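Local coordinates for protein tartrate dehydrogenase/decarboxylase (Pseudomonas putida, PDB 3FLK) that oxidises tartrate with NAD(+), converts meso-tartrate to D-glycerate and oxidatively decarboxylates D-malate to pyruvate, using a magnesium or manganese ion, at residues A[77-81]-A[285-291]; A[102-107]-A[170-174]; A[188-192]-A[242-247]. The protein carries 1 engineered substitution. All coordinates share one frame; numbering follows the deposited sequence.

Interaction 1: A[77-81]-A[285-291]; sequences AVGWP and GSAPDIF. Engineered in segment 77-81: Gly79 (natural residue Asp). With NAI (1,4-dihydronicotinamide adenine dinucleotide), chain F.
Trp80 reaches across to Pro288 and Phe291 at the outer side of the loops that hold NADH. From CB, with CG anti to the backbone N (chi1 -159°), the side chain places the indole with its far end closing on 285-291, and the six-membered ring does the touching. CE3 passes Pro288 CB, CZ3 sits 3.7 Å from Pro288 CA, and CH2, farthest out, comes 3.6 Å from Phe291 CD2. Pro288 CB lies over the indole face, 4.1 Å from the six-membered centroid, a CH-pi contact suited to a rigid, apolar proline ring. The Phe291 ring is turned 85° to the indole. With an alanine here, Pro288 CB and Phe291 CD2 would probably lose their aromatic partner, and this partly exposed border of the cofactor cleft would have a gap. Deeper in, Ser286 OG donates to Gly79 O at 2.6 Å, from above the carbonyl plane; Gly79 is engineered, replacing an aspartate. Backbone nitrogens grip the dinucleotide from both segments: Val78 N bonds O7N of the nicotinamide amide, while Gly285 N (2.7 Å to O1A) and Ala287 N (to O2A) hold phosphate oxygens. The two loops leave neighbouring parallel strands, 72-77 and 278-282, at their C-terminal ends, and Val78 packs against Leu90 of helix 86-91.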
loop_
_atom_site.group_PDB
_atom_site.type_symbol
_atom_site.label_atom_id
_atom_site.label_comp_id
_atom_site.label_asym_id
_atom_site.label_seq_id
_atom_site.Cartn_x
_atom_site.Cartn_y
_atom_site.Cartn_z
ATOM N N ALA A 77 -22.428 -2.452 -2.414
ATOM C CA ALA A 77 -21.163 -3.047 -2.836
ATOM C C ALA A 77 -21.394 -4.036 -3.968
ATOM O O ALA A 77 -22.490 -4.572 -4.116
ATOM C CB ALA A 77 -20.477 -3.738 -1.668
ATOM N N VAL A 78 -20.354 -4.285 -4.758
ATOM C CA VAL A 78 -20.464 -5.211 -5.880
ATOM C C VAL A 78 -19.324 -6.231 -5.902
ATOM O O VAL A 78 -18.155 -5.888 -5.697
ATOM C CB VAL A 78 -20.581 -4.457 -7.237
ATOM C CG1 VAL A 78 -19.273 -3.745 -7.604
ATOM C CG2 VAL A 78 -21.012 -5.408 -8.344
ATOM N N GLY A 79 -19.680 -7.489 -6.140
ATOM C CA GLY A 79 -18.691 -8.545 -6.278
ATOM C C GLY A 79 -19.128 -9.831 -5.616
ATOM O O GLY A 79 -19.599 -9.830 -4.479
ATOM N N TRP A 80 -18.981 -10.929 -6.348
ATOM C CA TRP A 80 -19.220 -12.262 -5.820
ATOM C C TRP A 80 -18.337 -13.229 -6.601
ATOM O O TRP A 80 -18.804 -13.864 -7.551
ATOM C CB TRP A 80 -20.703 -12.644 -5.921
ATOM C CG TRP A 80 -21.077 -13.746 -4.979
ATOM C CD1 TRP A 80 -21.232 -15.069 -5.282
ATOM C CD2 TRP A 80 -21.313 -13.625 -3.571
ATOM N NE1 TRP A 80 -21.558 -15.780 -4.151
ATOM C CE2 TRP A 80 -21.615 -14.918 -3.086
ATOM C CE3 TRP A 80 -21.301 -12.550 -2.671
ATOM C CZ2 TRP A 80 -21.907 -15.166 -1.739
ATOM C CZ3 TRP A 80 -21.590 -12.798 -1.329
ATOM C CH2 TRP A 80 -21.890 -14.096 -0.880
ATOM N N PRO A 81 -17.045 -13.321 -6.216
ATOM C CA PRO A 81 -16.042 -14.072 -6.982
ATOM C C PRO A 81 -16.335 -15.566 -7.156
ATOM O O PRO A 81 -15.811 -16.180 -8.089
ATOM C CB PRO A 81 -14.745 -13.854 -6.190
ATOM C CG PRO A 81 -15.177 -13.443 -4.833
ATOM C CD PRO A 81 -16.457 -12.695 -5.017
ATOM N N GLY A 285 -16.043 -3.683 0.537
ATOM C CA GLY A 285 -16.683 -4.440 -0.535
ATOM C C GLY A 285 -17.878 -5.252 -0.075
ATOM O O GLY A 285 -18.526 -4.917 0.918
ATOM N N SER A 286 -18.161 -6.327 -0.808
ATOM C CA SER A 286 -19.339 -7.165 -0.557
ATOM C C SER A 286 -19.160 -8.181 0.579
ATOM O O SER A 286 -20.127 -8.828 0.986
ATOM C CB SER A 286 -19.764 -7.873 -1.844
ATOM O OG SER A 286 -18.718 -8.688 -2.340
ATOM N N ALA A 287 -17.930 -8.309 1.080
ATOM C CA ALA A 287 -17.589 -9.206 2.196
ATOM C C ALA A 287 -18.319 -10.569 2.180
ATOM O O ALA A 287 -19.117 -10.857 3.077
ATOM C CB ALA A 287 -17.797 -8.492 3.534
ATOM N N PRO A 288 -18.034 -11.411 1.164
ATOM C CA PRO A 288 -18.719 -12.700 1.012
ATOM C C PRO A 288 -18.549 -13.646 2.202
ATOM O O PRO A 288 -19.439 -14.453 2.470
ATOM C CB PRO A 288 -18.060 -13.307 -0.234
ATOM C CG PRO A 288 -17.496 -12.153 -0.972
ATOM C CD PRO A 288 -17.045 -11.198 0.091
ATOM N N ASP A 289 -17.430 -13.541 2.914
ATOM C CA ASP A 289 -17.146 -14.461 4.015
ATOM C C ASP A 289 -17.910 -14.142 5.317
ATOM O O ASP A 289 -17.862 -14.928 6.263
ATOM C CB ASP A 289 -15.635 -14.567 4.257
ATOM C CG ASP A 289 -15.211 -15.952 4.732
ATOM O OD1 ASP A 289 -14.698 -16.741 3.899
ATOM O OD2 ASP A 289 -15.392 -16.257 5.934
ATOM N N ILE A 290 -18.610 -13.006 5.362
ATOM C CA ILE A 290 -19.503 -12.693 6.499
ATOM C C ILE A 290 -20.963 -12.442 6.093
ATOM O O ILE A 290 -21.825 -12.241 6.956
ATOM C CB ILE A 290 -18.997 -11.505 7.387
ATOM C CG1 ILE A 290 -18.873 -10.209 6.574
ATOM C CG2 ILE A 290 -17.688 -11.871 8.099
ATOM C CD1 ILE A 290 -18.923 -8.937 7.414
ATOM N N PHE A 291 -21.240 -12.449 4.789
ATOM C CA PHE A 291 -22.611 -12.282 4.308
ATOM C C PHE A 291 -23.495 -13.409 4.829
ATOM O O PHE A 291 -23.120 -14.582 4.770
ATOM C CB PHE A 291 -22.672 -12.224 2.776
ATOM C CG PHE A 291 -24.075 -12.211 2.224
ATOM C CD1 PHE A 291 -24.940 -11.158 2.505
ATOM C CD2 PHE A 291 -24.532 -13.255 1.428
ATOM C CE1 PHE A 291 -26.239 -11.143 1.997
ATOM C CE2 PHE A 291 -25.828 -13.249 0.916
ATOM C CZ PHE A 291 -26.682 -12.192 1.201
HETATM P PA NAI F . -14.136 -6.523 1.477
HETATM O O1A NAI F . -14.103 -5.092 1.861
HETATM O O2A NAI F . -15.461 -6.936 0.982
HETATM O O5B NAI F . -13.751 -7.415 2.749
HETATM C C5B NAI F . -12.469 -7.395 3.336
HETATM C C4B NAI F . -12.547 -7.871 4.783
HETATM O O4B NAI F . -13.150 -6.871 5.583
HETATM C C3B NAI F . -13.385 -9.133 4.929
HETATM O O3B NAI F . -12.756 -9.979 5.861
HETATM C C2B NAI F . -14.711 -8.630 5.463
HETATM O O2B NAI F . -15.338 -9.565 6.311
HETATM C C1B NAI F . -14.337 -7.350 6.193
HETATM N N9A NAI F . -15.410 -6.346 6.096
HETATM C C8A NAI F . -15.736 -5.586 5.001
HETATM N N7A NAI F . -16.777 -4.792 5.332
HETATM C C5A NAI F . -17.120 -5.028 6.613
HETATM C C6A NAI F . -18.106 -4.494 7.437
HETATM N N6A NAI F . -18.924 -3.548 6.984
HETATM N N1A NAI F . -18.217 -4.949 8.736
HETATM C C2A NAI F . -17.366 -5.922 9.215
HETATM N N3A NAI F . -16.388 -6.440 8.387
HETATM C C4A NAI F . -16.270 -6.006 7.108
HETATM O O3 NAI F . -12.963 -6.736 0.380
HETATM P PN NAI F . -12.470 -8.114 -0.299
HETATM O O1N NAI F . -12.701 -9.265 0.599
HETATM O O2N NAI F . -11.083 -7.863 -0.757
HETATM O O5D NAI F . -13.404 -8.241 -1.594
HETATM C C5D NAI F . -14.659 -8.889 -1.559
HETATM C C4D NAI F . -15.465 -8.536 -2.809
HETATM O O4D NAI F . -15.865 -7.179 -2.758
HETATM C C3D NAI F . -14.683 -8.702 -4.105
HETATM O O3D NAI F . -15.568 -9.225 -5.065
HETATM C C2D NAI F . -14.284 -7.288 -4.488
HETATM O O2D NAI F . -14.150 -7.125 -5.880
HETATM C C1D NAI F . -15.452 -6.489 -3.928
HETATM N N1N NAI F . -15.165 -5.080 -3.596
HETATM C C2N NAI F . -16.039 -4.138 -4.063
HETATM C C3N NAI F . -15.853 -2.792 -3.773
HETATM C C7N NAI F . -16.963 -1.823 -4.064
HETATM O O7N NAI F . -18.201 -2.305 -4.539
HETATM N N7N NAI F . -16.759 -0.520 -3.872
HETATM C C4N NAI F . -14.760 -2.411 -2.992
HETATM C C5N NAI F . -13.874 -3.376 -2.514
HETATM C C6N NAI F . -14.088 -4.719 -2.822
#

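Interaction 2: A[102-107]-A[170-174]; sequences DQYVNI and RILKY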
loop_
_atom_site.group_PDB
_atom_site.type_symbol
_atom_site.label_atom_id
_atom_site.label_comp_id
_atom_site.label_asym_id
_atom_site.label_seq_id
_atom_site.Cartn_x
_atom_site.Cartn_y
_atom_site.Cartn_z
ATOM N N ASP A 102 -18.505 10.887 -14.592
ATOM C CA ASP A 102 -17.343 11.738 -14.310
ATOM C C ASP A 102 -17.230 12.130 -12.831
ATOM O O ASP A 102 -17.086 13.311 -12.486
ATOM C CB ASP A 102 -17.339 12.976 -15.217
ATOM C CG ASP A 102 -15.935 13.493 -15.494
ATOM O OD1 ASP A 102 -14.998 12.672 -15.637
ATOM O OD2 ASP A 102 -15.770 14.726 -15.576
ATOM N N GLN A 103 -17.299 11.117 -11.972
ATOM C CA GLN A 103 -17.194 11.298 -10.531
ATOM C C GLN A 103 -15.718 11.273 -10.136
ATOM O O GLN A 103 -15.269 10.358 -9.446
ATOM C CB GLN A 103 -17.989 10.203 -9.803
ATOM C CG GLN A 103 -19.491 10.228 -10.102
ATOM C CD GLN A 103 -20.233 8.965 -9.670
ATOM O OE1 GLN A 103 -19.627 7.955 -9.303
ATOM N NE2 GLN A 103 -21.560 9.020 -9.727
ATOM N N TYR A 104 -14.970 12.286 -10.573
ATOM C CA TYR A 104 -13.501 12.240 -10.508
ATOM C C TYR A 104 -12.890 12.377 -9.111
ATOM O O TYR A 104 -11.738 11.991 -8.899
ATOM C CB TYR A 104 -12.861 13.214 -11.511
ATOM C CG TYR A 104 -13.128 14.684 -11.262
ATOM C CD1 TYR A 104 -12.290 15.431 -10.436
ATOM C CD2 TYR A 104 -14.195 15.335 -11.879
ATOM C CE1 TYR A 104 -12.522 16.785 -10.209
ATOM C CE2 TYR A 104 -14.433 16.695 -11.662
ATOM C CZ TYR A 104 -13.592 17.407 -10.823
ATOM O OH TYR A 104 -13.811 18.747 -10.594
ATOM N N VAL A 105 -13.651 12.926 -8.169
ATOM C CA VAL A 105 -13.180 13.067 -6.792
ATOM C C VAL A 105 -13.774 11.973 -5.909
ATOM O O VAL A 105 -14.991 11.893 -5.741
ATOM C CB VAL A 105 -13.535 14.442 -6.168
ATOM C CG1 VAL A 105 -12.715 14.664 -4.915
ATOM C CG2 VAL A 105 -13.289 15.572 -7.141
ATOM N N ASN A 106 -12.904 11.143 -5.345
ATOM C CA ASN A 106 -13.321 10.135 -4.374
ATOM C C ASN A 106 -12.834 10.542 -2.985
ATOM O O ASN A 106 -11.652 10.405 -2.667
ATOM C CB ASN A 106 -12.800 8.747 -4.765
ATOM C CG ASN A 106 -13.558 7.613 -4.081
ATOM O OD1 ASN A 106 -14.177 7.798 -3.036
ATOM N ND2 ASN A 106 -13.516 6.433 -4.683
ATOM N N ILE A 107 -13.757 11.063 -2.179
ATOM C CA ILE A 107 -13.455 11.576 -0.840
ATOM C C ILE A 107 -13.702 10.503 0.213
ATOM O O ILE A 107 -14.814 9.987 0.331
ATOM C CB ILE A 107 -14.312 12.833 -0.502
ATOM C CG1 ILE A 107 -14.017 13.982 -1.472
ATOM C CG2 ILE A 107 -14.092 13.278 0.946
ATOM C CD1 ILE A 107 -12.637 14.625 -1.293
ATOM N N ARG A 170 -7.248 18.542 -12.053
ATOM C CA ARG A 170 -8.534 18.711 -11.374
ATOM C C ARG A 170 -8.620 18.020 -10.008
ATOM O O ARG A 170 -9.270 18.535 -9.099
ATOM C CB ARG A 170 -9.710 18.327 -12.282
ATOM C CG ARG A 170 -9.804 16.855 -12.652
ATOM C CD ARG A 170 -10.971 16.621 -13.593
ATOM N NE ARG A 170 -11.127 15.210 -13.932
ATOM C CZ ARG A 170 -12.117 14.718 -14.671
ATOM N NH1 ARG A 170 -13.064 15.517 -15.155
ATOM N NH2 ARG A 170 -12.163 13.416 -14.920
ATOM N N ILE A 171 -7.969 16.866 -9.858
ATOM C CA ILE A 171 -7.917 16.201 -8.552
ATOM C C ILE A 171 -6.996 16.956 -7.585
ATOM O O ILE A 171 -7.313 17.090 -6.402
ATOM C CB ILE A 171 -7.559 14.673 -8.648
ATOM C CG1 ILE A 171 -7.879 13.948 -7.331
ATOM C CG2 ILE A 171 -6.103 14.447 -9.055
ATOM C CD1 ILE A 171 -9.374 13.797 -7.048
ATOM N N LEU A 172 -5.876 17.461 -8.102
ATOM C CA LEU A 172 -4.934 18.246 -7.303
ATOM C C LEU A 172 -5.569 19.556 -6.851
ATOM O O LEU A 172 -5.410 19.961 -5.697
ATOM C CB LEU A 172 -3.641 18.519 -8.081
ATOM C CG LEU A 172 -2.699 17.336 -8.339
ATOM C CD1 LEU A 172 -1.619 17.731 -9.331
ATOM C CD2 LEU A 172 -2.086 16.789 -7.048
ATOM N N LYS A 173 -6.297 20.204 -7.759
ATOM C CA LYS A 173 -7.014 21.435 -7.437
ATOM C C LYS A 173 -8.028 21.208 -6.317
ATOM O O LYS A 173 -8.074 21.977 -5.357
ATOM C CB LYS A 173 -7.701 22.020 -8.672
ATOM C CG LYS A 173 -8.362 23.372 -8.416
ATOM C CD LYS A 173 -8.804 24.039 -9.703
ATOM C CE LYS A 173 -9.380 25.425 -9.434
ATOM N NZ LYS A 173 -10.674 25.361 -8.703
ATOM N N TYR A 174 -8.823 20.146 -6.435
ATOM C CA TYR A 174 -9.805 19.824 -5.404
ATOM C C TYR A 174 -9.141 19.663 -4.035
ATOM O O TYR A 174 -9.604 20.240 -3.046
ATOM C CB TYR A 174 -10.616 18.572 -5.766
ATOM C CG TYR A 174 -11.896 18.455 -4.964
ATOM C CD1 TYR A 174 -13.098 18.970 -5.455
ATOM C CD2 TYR A 174 -11.901 17.859 -3.702
ATOM C CE1 TYR A 174 -14.279 18.874 -4.714
ATOM C CE2 TYR A 174 -13.074 17.763 -2.954
ATOM C CZ TYR A 174 -14.256 18.271 -3.466
ATOM O OH TYR A 174 -15.419 18.173 -2.732
HETATM O O HOH W 1 -11.070 20.324 -9.287
#
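Helix 165-181 packs on the central sheet of the isocitrate/isopropylmalate dehydrogenase fold here, and Arg170 lies flat along Tyr104 just ahead of strand 105-111. Extended from CG to NE, the arginine chain is long and straight enough to lie across the phenol: CD sits above the ring centre, 3.5 Å from the centroid, and the guanidinium follows, its plane within 6° of the ring. Beyond the ring, the same group meets Asp102 end-on, NH1 to OD2 at 2.9 Å and NH2 to OD1 at 3.0 Å. Both oxygens are approached on their syn sides, although carboxylate and guanidinium planes stand 45° apart. Further along, Val105 CG1 rests over the Tyr174 ring, 3.8 Å from its centroid, and Ile107 CD1 approaches Tyr174 CE2 at 3.6 Å; the methyls of both residues suit this apolar patch because they meet the aromatic ring. Ile171 CD1 fills in against Val105 CA (3.9 Å). Arg170 NH2 also bonds Thr137 OG1, while Tyr104 OH reaches Glu273. Two bonds to one carboxylate and an aromatic face beneath leave the guanidinium little freedom to rotate, and the flat stack is consistent with a cation-pi attraction reinforcing the salt bridge between helix and loop.

Interaction 3: A[188-192]-A[242-247]; sequences TSATK and VASNLF. With OXL (oxalate ion), chain O.
The Phe247 ring has Ala190 O at its edge, near the ring plane, while Lys192 CB, 3.9 Å from CZ, and the carbonyl carbon of Thr191 approach it obliquely. Phe247 stands in the first turn of helix 245-258, where the chain leaves strand 240-243; the partner segment is the end of strand 186-191, its parallel neighbour in the central sheet of this alpha/beta fold. The pairing is regular: Val242 N donates to Thr188 O (2.8 Å) and Val242 O accepts from Ala190 N (2.9 Å), so one residue bonds to those flanking Ser189. Ser189 and Val242 share a face of the sheet, with Ser189 CB 4.1 Å from Val242 CG1; Ser189 OG is satisfied by Trp203 NE1. On the other face Ala190 CB meets Ala243 CB at 3.7 Å, and the small methyls leave room for the CB of Phe247 to settle beside Ala190. Past this pair the backbones part, and a water takes over the link, donating to Ala190 O (2.7 Å) and accepting from Ser244 N (2.8 Å). Ser244 is the N-cap of the helix: its short side chain turns back to accept a weak bond from Phe247 N and is also bonded to Glu140. Lys192 begins close to Phe247 but bends at chi2 (47°) and chi4, which carries its amine away from the ring into an active site shared between subunits. There it forms a salt bridge with Asp249 of the second subunit, a predicted metal ligand by similarity. The length and positive charge of lysine suit a place where the chain leaves a buried strand end to meet an anion, and Lys192 NZ donates to oxalate O4 across 3.2 Å.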
loop_
_atom_site.group_PDB
_atom_site.type_symbol
_atom_site.label_atom_id
_atom_site.label_comp_id
_atom_site.label_asym_id
_atom_site.label_seq_id
_atom_site.Cartn_x
_atom_site.Cartn_y
_atom_site.Cartn_z
ATOM N N THR A 188 -0.595 16.240 1.623
ATOM C CA THR A 188 0.408 15.217 1.337
ATOM C C THR A 188 0.057 14.546 0.013
ATOM O O THR A 188 -1.071 14.093 -0.181
ATOM C CB THR A 188 0.499 14.156 2.462
ATOM O OG1 THR A 188 0.828 14.799 3.696
ATOM C CG2 THR A 188 1.570 13.110 2.149
ATOM N N SER A 189 1.023 14.513 -0.899
ATOM C CA SER A 189 0.847 13.870 -2.191
ATOM C C SER A 189 1.493 12.488 -2.176
ATOM O O SER A 189 2.682 12.359 -1.882
ATOM C CB SER A 189 1.466 14.731 -3.298
ATOM O OG SER A 189 1.172 14.192 -4.578
ATOM N N ALA A 190 0.702 11.459 -2.478
ATOM C CA ALA A 190 1.233 10.105 -2.618
ATOM C C ALA A 190 1.922 9.965 -3.969
ATOM O O ALA A 190 1.342 10.293 -5.006
ATOM C CB ALA A 190 0.124 9.065 -2.470
ATOM N N THR A 191 3.158 9.479 -3.952
ATOM C CA THR A 191 3.927 9.310 -5.183
ATOM C C THR A 191 4.753 8.014 -5.202
ATOM O O THR A 191 4.787 7.277 -4.221
ATOM C CB THR A 191 4.818 10.565 -5.471
ATOM O OG1 THR A 191 5.359 10.485 -6.797
ATOM C CG2 THR A 191 5.952 10.693 -4.468
ATOM N N LYS A 192 5.379 7.732 -6.342
ATOM C CA LYS A 192 6.400 6.685 -6.452
ATOM C C LYS A 192 7.287 7.011 -7.646
ATOM O O LYS A 192 7.425 6.219 -8.583
ATOM C CB LYS A 192 5.784 5.282 -6.568
ATOM C CG LYS A 192 6.689 4.161 -6.032
ATOM C CD LYS A 192 7.269 4.531 -4.664
ATOM C CE LYS A 192 7.923 3.359 -3.957
ATOM N NZ LYS A 192 9.281 3.038 -4.478
ATOM N N VAL A 242 -3.658 13.410 -1.004
ATOM C CA VAL A 242 -4.081 13.299 -2.396
ATOM C C VAL A 242 -3.290 12.189 -3.095
ATOM O O VAL A 242 -2.074 12.066 -2.914
ATOM C CB VAL A 242 -4.003 14.670 -3.148
ATOM C CG1 VAL A 242 -2.562 15.184 -3.254
ATOM C CG2 VAL A 242 -4.677 14.593 -4.522
ATOM N N ALA A 243 -3.992 11.371 -3.874
ATOM C CA ALA A 243 -3.404 10.161 -4.445
ATOM C C ALA A 243 -4.082 9.735 -5.741
ATOM O O ALA A 243 -5.223 10.117 -6.014
ATOM C CB ALA A 243 -3.450 9.020 -3.421
ATOM N N SER A 244 -3.364 8.940 -6.533
ATOM C CA SER A 244 -3.898 8.323 -7.747
ATOM C C SER A 244 -4.953 7.264 -7.404
ATOM O O SER A 244 -5.160 6.943 -6.230
ATOM C CB SER A 244 -2.763 7.662 -8.529
ATOM O OG SER A 244 -2.258 6.550 -7.801
ATOM N N ASN A 245 -5.592 6.718 -8.436
ATOM C CA ASN A 245 -6.645 5.707 -8.287
ATOM C C ASN A 245 -6.234 4.533 -7.400
ATOM O O ASN A 245 -6.936 4.194 -6.438
ATOM C CB ASN A 245 -7.085 5.201 -9.666
ATOM C CG ASN A 245 -8.579 4.942 -9.754
ATOM O OD1 ASN A 245 -9.227 4.572 -8.772
ATOM N ND2 ASN A 245 -9.135 5.134 -10.946
ATOM N N LEU A 246 -5.093 3.927 -7.718
ATOM C CA LEU A 246 -4.569 2.791 -6.956
ATOM C C LEU A 246 -4.061 3.168 -5.562
ATOM O O LEU A 246 -4.398 2.508 -4.572
ATOM C CB LEU A 246 -3.459 2.078 -7.740
ATOM C CG LEU A 246 -2.675 0.971 -7.016
ATOM C CD1 LEU A 246 -3.575 -0.205 -6.646
ATOM C CD2 LEU A 246 -1.509 0.506 -7.875
ATOM N N PHE A 247 -3.235 4.210 -5.487
ATOM C CA PHE A 247 -2.638 4.603 -4.210
ATOM C C PHE A 247 -3.703 5.061 -3.211
ATOM O O PHE A 247 -3.625 4.728 -2.026
ATOM C CB PHE A 247 -1.539 5.663 -4.396
ATOM C CG PHE A 247 -0.308 5.159 -5.122
ATOM C CD1 PHE A 247 -0.086 3.790 -5.309
ATOM C CD2 PHE A 247 0.645 6.057 -5.590
ATOM C CE1 PHE A 247 1.054 3.330 -5.974
ATOM C CE2 PHE A 247 1.792 5.608 -6.255
ATOM C CZ PHE A 247 1.994 4.244 -6.449
HETATM C C1 OXL O . 12.482 -0.390 -2.969
HETATM C C2 OXL O . 12.119 0.962 -3.406
HETATM O O1 OXL O . 12.216 -0.729 -1.790
HETATM O O2 OXL O . 12.478 1.372 -4.535
HETATM O O3 OXL O . 13.040 -1.171 -3.772
HETATM O O4 OXL O . 11.446 1.678 -2.627
HETATM O O HOH W 2 -0.593 9.223 -6.588
#

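How the interactions relate
Interactions 2 and 3 are neighbours, their centres about 12 Å apart, and they serve the same sheet: Leu172 and Ile171 of helix 165-181 pack against Val242, and that helix leads directly into strand 186-191. Interaction 3 is fully buried and relies on backbone pairing and close apolar packing, with a lysine leading off to the oxalate; interaction 2 is partly buried and sets an arginine, paired with a carboxylate, beside an apolar patch. Interaction 1, also partly buried but exposed at Pro81, stands apart, its centre about 26 or 27 Å from the other two, and joins loops over the dinucleotide. Interactions 1 and 3 both reach ligands, one through backbone nitrogens; interaction 2 lies away from the annotated sites.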